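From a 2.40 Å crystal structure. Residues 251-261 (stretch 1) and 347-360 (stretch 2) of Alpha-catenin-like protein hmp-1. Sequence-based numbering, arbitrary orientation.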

# COMPACT_ATOMS: atom_id res chain seq x y z
N ASP A 251 -4.94 -1.00 -12.54
CA ASP A 251 -5.09 0.33 -13.13
C ASP A 251 -5.31 0.25 -14.64
O ASP A 251 -6.16 0.96 -15.18
CB ASP A 251 -3.86 1.20 -12.84
CG ASP A 251 -3.69 1.50 -11.37
OD1 ASP A 251 -4.69 1.42 -10.62
OD2 ASP A 251 -2.55 1.82 -10.97
N CYS A 252 -4.54 -0.61 -15.30
CA CYS A 252 -4.69 -0.83 -16.73
C CYS A 252 -6.08 -1.35 -17.07
O CYS A 252 -6.70 -0.91 -18.04
CB CYS A 252 -3.63 -1.81 -17.24
SG CYS A 252 -3.73 -2.18 -19.01
N GLU A 253 -6.57 -2.28 -16.25
CA GLU A 253 -7.90 -2.84 -16.47
C GLU A 253 -8.98 -1.78 -16.28
O GLU A 253 -9.99 -1.79 -16.99
CB GLU A 253 -8.14 -4.02 -15.53
CG GLU A 253 -7.25 -5.22 -15.80
CD GLU A 253 -7.49 -6.37 -14.84
OE1 GLU A 253 -8.18 -6.15 -13.82
OE2 GLU A 253 -7.00 -7.48 -15.12
N ARG A 254 -8.76 -0.88 -15.33
CA ARG A 254 -9.69 0.23 -15.11
C ARG A 254 -9.70 1.17 -16.31
O ARG A 254 -10.77 1.61 -16.75
CB ARG A 254 -9.32 0.99 -13.84
CG ARG A 254 -10.20 0.67 -12.64
CD ARG A 254 -9.91 1.57 -11.45
NE ARG A 254 -8.53 1.43 -10.97
CZ ARG A 254 -8.14 0.52 -10.08
NH1 ARG A 254 -9.01 -0.33 -9.57
NH2 ARG A 254 -6.87 0.47 -9.70
N GLY A 255 -8.52 1.46 -16.85
CA GLY A 255 -8.40 2.30 -18.03
C GLY A 255 -9.03 1.67 -19.26
O GLY A 255 -9.61 2.37 -20.09
N ILE A 256 -8.93 0.35 -19.36
CA ILE A 256 -9.52 -0.37 -20.48
C ILE A 256 -11.05 -0.24 -20.46
O ILE A 256 -11.67 -0.03 -21.50
CB ILE A 256 -9.13 -1.86 -20.46
CG1 ILE A 256 -7.67 -2.03 -20.90
CG2 ILE A 256 -10.03 -2.68 -21.37
CD1 ILE A 256 -7.13 -3.43 -20.71
N LYS A 257 -11.63 -0.33 -19.27
CA LYS A 257 -13.08 -0.19 -19.12
C LYS A 257 -13.56 1.20 -19.53
O LYS A 257 -14.65 1.35 -20.08
CB LYS A 257 -13.50 -0.48 -17.68
CG LYS A 257 -13.69 -1.95 -17.39
CD LYS A 257 -14.86 -2.17 -16.43
CE LYS A 257 -15.28 -3.63 -16.42
NZ LYS A 257 -16.54 -3.83 -15.64
N GLY A 258 -12.74 2.22 -19.27
CA GLY A 258 -13.09 3.57 -19.66
C GLY A 258 -13.05 3.78 -21.16
O GLY A 258 -13.84 4.55 -21.71
N ILE A 259 -12.13 3.09 -21.82
CA ILE A 259 -11.98 3.18 -23.26
C ILE A 259 -13.15 2.50 -23.98
O ILE A 259 -13.69 3.04 -24.94
CB ILE A 259 -10.65 2.54 -23.73
CG1 ILE A 259 -9.47 3.41 -23.29
CG2 ILE A 259 -10.63 2.34 -25.24
CD1 ILE A 259 -8.13 2.82 -23.64
N THR A 260 -13.53 1.32 -23.49
CA THR A 260 -14.50 0.49 -24.18
C THR A 260 -15.96 0.82 -23.83
O THR A 260 -16.88 0.39 -24.53
CB THR A 260 -14.26 -0.99 -23.87
OG1 THR A 260 -14.27 -1.19 -22.45
CG2 THR A 260 -12.92 -1.44 -24.43
N ALA A 261 -16.17 1.59 -22.77
CA ALA A 261 -17.52 1.96 -22.37
C ALA A 261 -17.80 3.43 -22.67
O ALA A 261 -18.21 3.77 -23.78
CB ALA A 261 -17.73 1.68 -20.89
N THR A 347 -12.45 1.23 -33.25
CA THR A 347 -11.58 2.25 -32.67
C THR A 347 -11.31 1.96 -31.20
O THR A 347 -10.19 2.09 -30.73
CB THR A 347 -12.18 3.66 -32.82
OG1 THR A 347 -12.32 3.98 -34.21
CG2 THR A 347 -11.28 4.70 -32.15
N LYS A 348 -12.35 1.54 -30.48
CA LYS A 348 -12.21 1.17 -29.08
C LYS A 348 -11.19 0.06 -28.92
O LYS A 348 -10.36 0.09 -28.01
CB LYS A 348 -13.55 0.74 -28.49
CG LYS A 348 -14.53 1.88 -28.25
CD LYS A 348 -15.84 1.37 -27.66
CE LYS A 348 -16.82 2.49 -27.40
NZ LYS A 348 -17.16 3.22 -28.66
N GLU A 349 -11.24 -0.93 -29.82
CA GLU A 349 -10.31 -2.04 -29.78
C GLU A 349 -8.88 -1.56 -30.04
O GLU A 349 -7.95 -1.96 -29.33
CB GLU A 349 -10.70 -3.11 -30.81
CG GLU A 349 -9.92 -4.40 -30.67
CD GLU A 349 -10.23 -5.41 -31.76
OE1 GLU A 349 -11.02 -5.08 -32.67
OE2 GLU A 349 -9.69 -6.53 -31.71
N GLU A 350 -8.71 -0.70 -31.04
CA GLU A 350 -7.40 -0.15 -31.37
C GLU A 350 -6.81 0.63 -30.20
O GLU A 350 -5.62 0.51 -29.89
CB GLU A 350 -7.48 0.75 -32.60
CG GLU A 350 -7.81 0.02 -33.90
CD GLU A 350 -7.92 0.97 -35.09
OE1 GLU A 350 -7.82 2.20 -34.88
OE2 GLU A 350 -8.10 0.49 -36.22
N GLU A 351 -7.64 1.43 -29.54
CA GLU A 351 -7.17 2.26 -28.44
C GLU A 351 -6.95 1.45 -27.17
O GLU A 351 -6.07 1.76 -26.36
CB GLU A 351 -8.15 3.41 -28.18
CG GLU A 351 -8.36 4.35 -29.36
CD GLU A 351 -7.17 5.27 -29.63
OE1 GLU A 351 -7.37 6.31 -30.30
OE2 GLU A 351 -6.04 4.97 -29.19
N MET A 352 -7.75 0.39 -27.00
CA MET A 352 -7.57 -0.53 -25.88
C MET A 352 -6.21 -1.21 -25.99
O MET A 352 -5.47 -1.31 -25.01
CB MET A 352 -8.69 -1.57 -25.85
CG MET A 352 -8.43 -2.74 -24.91
SD MET A 352 -9.76 -3.95 -24.91
CE MET A 352 -9.68 -4.56 -26.60
N ASN A 353 -5.88 -1.67 -27.19
CA ASN A 353 -4.59 -2.30 -27.44
C ASN A 353 -3.43 -1.31 -27.28
O ASN A 353 -2.38 -1.66 -26.74
CB ASN A 353 -4.57 -2.92 -28.84
CG ASN A 353 -5.33 -4.23 -28.90
OD1 ASN A 353 -5.34 -5.01 -27.94
ND2 ASN A 353 -5.97 -4.49 -30.03
N GLU A 354 -3.62 -0.08 -27.74
CA GLU A 354 -2.60 0.96 -27.59
C GLU A 354 -2.34 1.27 -26.12
O GLU A 354 -1.20 1.52 -25.73
CB GLU A 354 -3.00 2.23 -28.34
CG GLU A 354 -2.11 3.45 -28.06
CD GLU A 354 -0.65 3.23 -28.42
OE1 GLU A 354 -0.33 2.30 -29.19
OE2 GLU A 354 0.19 4.02 -27.95
N PHE A 355 -3.40 1.25 -25.32
CA PHE A 355 -3.26 1.49 -23.89
C PHE A 355 -2.55 0.33 -23.20
O PHE A 355 -1.70 0.54 -22.34
CB PHE A 355 -4.63 1.72 -23.25
CG PHE A 355 -4.56 2.21 -21.83
CD1 PHE A 355 -3.96 3.42 -21.53
CD2 PHE A 355 -5.10 1.46 -20.80
CE1 PHE A 355 -3.90 3.88 -20.23
CE2 PHE A 355 -5.04 1.91 -19.49
CZ PHE A 355 -4.44 3.12 -19.21
N ILE A 356 -2.90 -0.89 -23.59
CA ILE A 356 -2.27 -2.09 -23.06
C ILE A 356 -0.78 -2.12 -23.37
O ILE A 356 0.04 -2.40 -22.50
CB ILE A 356 -2.93 -3.37 -23.61
CG1 ILE A 356 -4.30 -3.59 -22.97
CG2 ILE A 356 -2.05 -4.59 -23.37
CD1 ILE A 356 -5.04 -4.81 -23.50
N ASN A 357 -0.43 -1.82 -24.62
CA ASN A 357 0.97 -1.78 -25.03
C ASN A 357 1.73 -0.67 -24.30
O ASN A 357 2.91 -0.83 -24.00
CB ASN A 357 1.09 -1.58 -26.54
CG ASN A 357 0.59 -2.78 -27.32
OD1 ASN A 357 0.59 -3.91 -26.82
ND2 ASN A 357 0.16 -2.55 -28.55
N ALA A 358 1.06 0.44 -24.03
CA ALA A 358 1.67 1.54 -23.29
C ALA A 358 1.91 1.16 -21.83
O ALA A 358 2.97 1.43 -21.28
CB ALA A 358 0.82 2.79 -23.38
N CYS A 359 0.91 0.53 -21.21
CA CYS A 359 1.03 0.08 -19.83
C CYS A 359 2.12 -0.97 -19.69
O CYS A 359 2.78 -1.06 -18.65
CB CYS A 359 -0.30 -0.48 -19.32
SG CYS A 359 -1.61 0.73 -19.10
N THR A 360 2.31 -1.75 -20.74
CA THR A 360 3.31 -2.82 -20.75
C THR A 360 4.73 -2.24 -20.66
O THR A 360 5.63 -2.89 -20.12
CB THR A 360 3.14 -3.69 -22.01
OG1 THR A 360 1.83 -4.27 -22.00
CG2 THR A 360 4.16 -4.82 -22.05

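Two nearly antiparallel helices, their axes 9.2 Å apart at closest approach and inclined at 161°, pack here through reciprocal knobs in holes. Phe355 inserts its ring among Cys252, Gly255, Ile256 and Ile259. Gly255 makes room for it: Gly255 CA lies 3.7 Å from Phe355 CE2, and a CB in the ideal position would clash with that same ring atom. The ring edge meets backbone as well, Phe355 CE2 lying 3.6 Å from Cys252 O.

The return knob is Ile259, which points toward the second helix and nestles among Lys348, Glu351, Met352 and Phe355. Its branched side chain reaches two places, with Ile259 CD1 3.7 Å from Phe355 CB and Ile259 CG2 3.6 Å from Lys348 O.

Beside these knobs, Ile256 spans two neighbours, CD1 approaching Ile356 CG1 at 3.6 Å and CG2 approaching Met352 SD at 3.8 Å; the flexible thioether adapts well to such a surface. At one end, the small Cys252 and Cys359 bring their SG atoms to 3.6 Å, in contact but too far apart for a disulfide.

At the other end, the aliphatic part of Lys348 packs against backbone, Lys348 CD lying 3.4 Å from Thr260 O. Thr260 OG1 donates a hydrogen bond to Ile256 O (3.0 Å), satisfying its hydroxyl within its own helix. No hydrogen bond joins the stretches; the contact is mostly apolar and buries 555 Å², both sides summed.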